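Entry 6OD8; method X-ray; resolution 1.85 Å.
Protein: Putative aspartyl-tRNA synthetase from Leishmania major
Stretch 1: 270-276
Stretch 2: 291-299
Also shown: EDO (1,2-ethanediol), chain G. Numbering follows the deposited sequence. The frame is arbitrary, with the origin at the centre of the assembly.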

ATOM      1  N   TYR A 270     -22.179   3.917   0.677  1.00 16.79           N
ATOM      2  CA  TYR A 270     -21.914   2.492   0.829  1.00 16.38           C
ATOM      3  C   TYR A 270     -20.417   2.258   0.760  1.00 18.60           C
ATOM      4  O   TYR A 270     -19.667   3.102   0.273  1.00 18.74           O
ATOM      5  CB  TYR A 270     -22.658   1.681  -0.262  1.00 16.67           C
ATOM      6  CG  TYR A 270     -24.121   1.937  -0.183  1.00 19.40           C
ATOM      7  CD1 TYR A 270     -24.939   1.134   0.598  1.00 18.83           C
ATOM      8  CD2 TYR A 270     -24.699   3.000  -0.874  1.00 20.72           C
ATOM      9  CE1 TYR A 270     -26.304   1.407   0.706  1.00 23.04           C
ATOM     10  CE2 TYR A 270     -26.040   3.280  -0.773  1.00 27.09           C
ATOM     11  CZ  TYR A 270     -26.842   2.481   0.013  1.00 33.03           C
ATOM     12  OH  TYR A 270     -28.185   2.759   0.109  1.00 35.12           O
ATOM     13  N   LEU A 271     -19.979   1.113   1.278  1.00 15.06           N
ATOM     14  CA  LEU A 271     -18.579   0.733   1.191  1.00 15.12           C
ATOM     15  C   LEU A 271     -18.371  -0.218   0.022  1.00 20.81           C
ATOM     16  O   LEU A 271     -19.148  -1.165  -0.180  1.00 18.82           O
ATOM     17  CB  LEU A 271     -18.088   0.080   2.489  1.00 17.50           C
ATOM     18  CG  LEU A 271     -17.990   0.962   3.725  1.00 18.65           C
ATOM     19  CD1 LEU A 271     -17.520   0.114   4.931  1.00 18.43           C
ATOM     20  CD2 LEU A 271     -17.017   2.112   3.471  1.00 21.77           C
ATOM     21  N   ALA A 272     -17.315   0.046  -0.740  1.00 16.94           N
ATOM     22  CA  ALA A 272     -16.995  -0.744  -1.916  1.00 19.37           C
ATOM     23  C   ALA A 272     -16.476  -2.117  -1.512  1.00 19.09           C
ATOM     24  O   ALA A 272     -15.650  -2.256  -0.605  1.00 17.87           O
ATOM     25  CB  ALA A 272     -15.946  -0.019  -2.765  1.00 19.47           C
ATOM     26  N   GLN A 273     -16.964  -3.142  -2.198  1.00 16.51           N
ATOM     27  CA  GLN A 273     -16.513  -4.487  -1.893  1.00 12.91           C
ATOM     28  C   GLN A 273     -15.111  -4.707  -2.407  1.00 15.76           C
ATOM     29  O   GLN A 273     -14.366  -5.528  -1.858  1.00 21.64           O
ATOM     30  CB  GLN A 273     -17.475  -5.526  -2.513  1.00 16.25           C
ATOM     31  N   SER A 274     -14.737  -3.981  -3.453  1.00 13.35           N
ATOM     32  CA  SER A 274     -13.429  -4.122  -4.069  1.00 14.11           C
ATOM     33  C   SER A 274     -13.253  -2.950  -5.017  1.00 13.75           C
ATOM     34  O   SER A 274     -14.238  -2.290  -5.359  1.00 14.96           O
ATOM     35  CB  SER A 274     -13.307  -5.456  -4.824  1.00 24.39           C
ATOM     36  OG  SER A 274     -13.784  -5.291  -6.130  1.00 22.18           O
ATOM     37  N   PRO A 275     -12.016  -2.674  -5.456  1.00 13.15           N
ATOM     38  CA  PRO A 275     -11.819  -1.569  -6.401  1.00 11.30           C
ATOM     39  C   PRO A 275     -12.094  -1.975  -7.848  1.00 15.64           C
ATOM     40  O   PRO A 275     -11.649  -1.283  -8.756  1.00 15.40           O
ATOM     41  CB  PRO A 275     -10.352  -1.196  -6.186  1.00 14.27           C
ATOM     42  CG  PRO A 275      -9.708  -2.537  -5.908  1.00 19.24           C
ATOM     43  CD  PRO A 275     -10.733  -3.303  -5.081  1.00 18.51           C
ATOM     44  N   GLN A 276     -12.779  -3.105  -8.071  1.00 15.60           N
ATOM     45  CA  GLN A 276     -12.975  -3.652  -9.420  1.00 15.22           C
ATOM     46  C   GLN A 276     -13.366  -2.608 -10.461  1.00 14.02           C
ATOM     47  O   GLN A 276     -12.723  -2.477 -11.499  1.00 18.52           O
ATOM     48  CB  GLN A 276     -14.051  -4.744  -9.389  1.00 13.81           C
ATOM     49  CG  GLN A 276     -14.374  -5.317 -10.771  1.00 18.44           C
ATOM     50  CD  GLN A 276     -13.191  -6.076 -11.337  1.00 20.56           C
ATOM     51  OE1 GLN A 276     -12.555  -6.853 -10.629  1.00 19.07           O
ATOM     52  NE2 GLN A 276     -12.876  -5.841 -12.597  1.00 21.25           N
ATOM     53  N   PHE A 291      -1.987  -1.252 -10.083  1.00 14.88           N
ATOM     54  CA  PHE A 291      -2.264  -2.109  -8.950  1.00 14.22           C
ATOM     55  C   PHE A 291      -2.761  -1.254  -7.800  1.00 12.72           C
ATOM     56  O   PHE A 291      -2.535  -0.041  -7.749  1.00 13.90           O
ATOM     57  CB  PHE A 291      -1.040  -2.931  -8.530  1.00 10.68           C
ATOM     58  CG  PHE A 291       0.068  -2.107  -7.876  1.00 13.33           C
ATOM     59  CD1 PHE A 291       0.010  -1.779  -6.515  1.00 14.84           C
ATOM     60  CD2 PHE A 291       1.158  -1.680  -8.624  1.00 17.11           C
ATOM     61  CE1 PHE A 291       1.046  -1.026  -5.896  1.00 12.24           C
ATOM     62  CE2 PHE A 291       2.191  -0.916  -8.015  1.00 14.20           C
ATOM     63  CZ  PHE A 291       2.121  -0.602  -6.662  1.00 12.27           C
ATOM     64  N   GLU A 292      -3.447  -1.906  -6.868  1.00 13.88           N
ATOM     65  CA  GLU A 292      -3.913  -1.231  -5.672  1.00 16.04           C
ATOM     66  C   GLU A 292      -3.791  -2.174  -4.486  1.00 15.74           C
ATOM     67  O   GLU A 292      -4.044  -3.373  -4.600  1.00 15.29           O
ATOM     68  CB  GLU A 292      -5.372  -0.743  -5.831  1.00 12.33           C
ATOM     69  CG  GLU A 292      -5.914  -0.044  -4.574  1.00 14.88           C
ATOM     70  CD  GLU A 292      -7.069   0.917  -4.847  1.00 21.00           C
ATOM     71  OE1 GLU A 292      -7.675   0.900  -5.945  1.00 18.28           O
ATOM     72  OE2 GLU A 292      -7.395   1.680  -3.931  1.00 14.80           O
ATOM     73  N   VAL A 293      -3.423  -1.623  -3.337  1.00 14.22           N
ATOM     74  CA  VAL A 293      -3.380  -2.376  -2.087  1.00 13.64           C
ATOM     75  C   VAL A 293      -4.240  -1.601  -1.106  1.00 14.84           C
ATOM     76  O   VAL A 293      -3.926  -0.454  -0.792  1.00 15.49           O
ATOM     77  CB  VAL A 293      -1.948  -2.532  -1.544  1.00 12.38           C
ATOM     78  CG1 VAL A 293      -1.959  -3.305  -0.197  1.00 13.41           C
ATOM     79  CG2 VAL A 293      -1.050  -3.214  -2.554  1.00  9.90           C
ATOM     80  N   GLY A 294      -5.352  -2.184  -0.671  1.00 11.63           N
ATOM     81  CA  GLY A 294      -6.209  -1.455   0.228  1.00 10.81           C
ATOM     82  C   GLY A 294      -7.340  -2.292   0.771  1.00 13.49           C
ATOM     83  O   GLY A 294      -7.523  -3.455   0.391  1.00 13.77           O
ATOM     84  N   PRO A 295      -8.132  -1.699   1.661  1.00 11.07           N
ATOM     85  CA  PRO A 295      -9.211  -2.450   2.302  1.00 11.99           C
ATOM     86  C   PRO A 295     -10.314  -2.809   1.326  1.00 20.05           C
ATOM     87  O   PRO A 295     -10.624  -2.067   0.391  1.00 18.60           O
ATOM     88  CB  PRO A 295      -9.748  -1.502   3.383  1.00 14.45           C
ATOM     89  CG  PRO A 295      -9.003  -0.214   3.250  1.00 21.43           C
ATOM     90  CD  PRO A 295      -7.928  -0.344   2.228  1.00 14.90           C
ATOM     91  N   VAL A 296     -10.926  -3.958   1.594  1.00 16.24           N
ATOM     92  CA  VAL A 296     -12.096  -4.441   0.878  1.00 16.94           C
ATOM     93  C   VAL A 296     -13.075  -4.925   1.939  1.00 21.96           C
ATOM     94  O   VAL A 296     -12.698  -5.232   3.070  1.00 15.26           O
ATOM     95  CB  VAL A 296     -11.739  -5.549  -0.127  1.00 18.96           C
ATOM     96  CG1 VAL A 296     -10.866  -4.968  -1.233  1.00 19.90           C
ATOM     97  CG2 VAL A 296     -11.010  -6.659   0.540  1.00 23.94           C
ATOM     98  N   PHE A 297     -14.354  -4.948   1.584  1.00 20.81           N
ATOM     99  CA  PHE A 297     -15.410  -5.178   2.563  1.00 24.57           C
ATOM    100  C   PHE A 297     -16.385  -6.191   1.983  1.00 37.28           C
ATOM    101  O   PHE A 297     -16.780  -6.067   0.822  1.00 34.19           O
ATOM    102  CB  PHE A 297     -16.105  -3.855   2.933  1.00 24.65           C
ATOM    103  CG  PHE A 297     -15.158  -2.792   3.478  1.00 26.60           C
ATOM    104  CD1 PHE A 297     -14.833  -2.756   4.829  1.00 23.42           C
ATOM    105  CD2 PHE A 297     -14.586  -1.835   2.632  1.00 20.18           C
ATOM    106  CE1 PHE A 297     -13.955  -1.775   5.344  1.00 24.34           C
ATOM    107  CE2 PHE A 297     -13.700  -0.860   3.127  1.00 19.58           C
ATOM    108  CZ  PHE A 297     -13.382  -0.835   4.500  1.00 25.51           C
ATOM    109  N   ARG A 298     -16.712  -7.223   2.765  1.00 33.11           N
ATOM    110  CA  ARG A 298     -17.704  -8.227   2.394  1.00 31.91           C
ATOM    111  C   ARG A 298     -18.848  -8.139   3.387  1.00 34.46           C
ATOM    112  O   ARG A 298     -18.635  -8.260   4.595  1.00 25.16           O
ATOM    113  CB  ARG A 298     -17.111  -9.635   2.386  1.00 36.04           C
ATOM    114  CG  ARG A 298     -16.070  -9.843   1.286  1.00 46.88           C
ATOM    115  CD  ARG A 298     -16.563  -9.323  -0.072  1.00 50.50           C
ATOM    116  NE  ARG A 298     -15.501  -8.644  -0.815  1.00 49.13           N
ATOM    117  CZ  ARG A 298     -14.604  -9.270  -1.573  1.00 56.00           C
ATOM    118  NH1 ARG A 298     -14.648 -10.592  -1.695  1.00 62.54           N
ATOM    119  NH2 ARG A 298     -13.664  -8.579  -2.208  1.00 53.81           N
ATOM    120  N   SER A 299     -20.057  -7.932   2.881  1.00 46.56           N
ATOM    121  CA  SER A 299     -21.196  -7.702   3.750  1.00 50.65           C
ATOM    122  C   SER A 299     -21.984  -8.970   4.051  1.00 40.26           C
ATOM    123  O   SER A 299     -23.080  -8.872   4.587  1.00 31.04           O
ATOM    124  CB  SER A 299     -22.120  -6.644   3.138  1.00 59.59           C
ATOM    125  OG  SER A 299     -22.531  -7.012   1.832  1.00 64.83           O
TER
HETATM  126  C1  EDO G 605     -17.532  -0.334  -6.811  1.00 28.81           C
HETATM  127  O1  EDO G 605     -17.734  -1.550  -6.065  1.00 41.99           O
HETATM  128  C2  EDO G 605     -16.031  -0.042  -6.920  1.00 31.21           C
HETATM  129  O2  EDO G 605     -15.310  -1.131  -7.544  1.00 21.88           O
HETATM  130  O   HOH W   1     -12.965  -1.667  -1.307  1.00 29.66           O

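The end of one strand and the loop after it, 271-275, lie alongside 292-298, in a roughly opposite direction; the end-to-end directions are 140° apart. Backbone contact centres on Gln-273 and Phe-297, whose CA atoms are 4.6 Å apart.

The carbonyl of Gln-273 is the main acceptor. Arg-298 NH2 donates to Gln-273 O at 3.2 Å, near the plane of the guanidinium. Two weak bonds reach the same oxygen: Phe-297 N to Gln-273 O and Arg-298 NE to Gln-273 O, both 3.5 Å. Arg-298 NE also makes a weak bond to Phe-297 O at 3.3 Å, so its one proton is shared. Arg-298 points away at CA-CB, but its chain folds back to bring the guanidinium here. In return, Gln-273 CA makes a CH...O contact of 3.2 Å with Phe-297 O. The Gln-273 side chain is not modelled beyond CB.

Water 1 bridges the stretches. It donates to Ala-272 O at 2.8 Å and to Pro-295 O at 2.9 Å, so the carbonyls of two buried residues each gain a donor.

Two apolar contacts accompany the polar one. Leu-271 CD1 sits over one face of the Phe-297 ring, 3.9 Å from its centroid. Pro-275 CD meets Val-296 CG1 at 4.2 Å.

The two Ser-274 oxygens each accept one hydrogen bond: Ser-274 OG from Gln-276 N at 3.1 Å, and Ser-274 O from ethanediol O2 at 2.7 Å. Both Glu-292 carboxylate oxygens are bonded elsewhere in the structure. Pro-275 CB lies 3.4 Å from Glu-292 OE1, a packing contact, as a proline ring carbon is no hydrogen-bond donor.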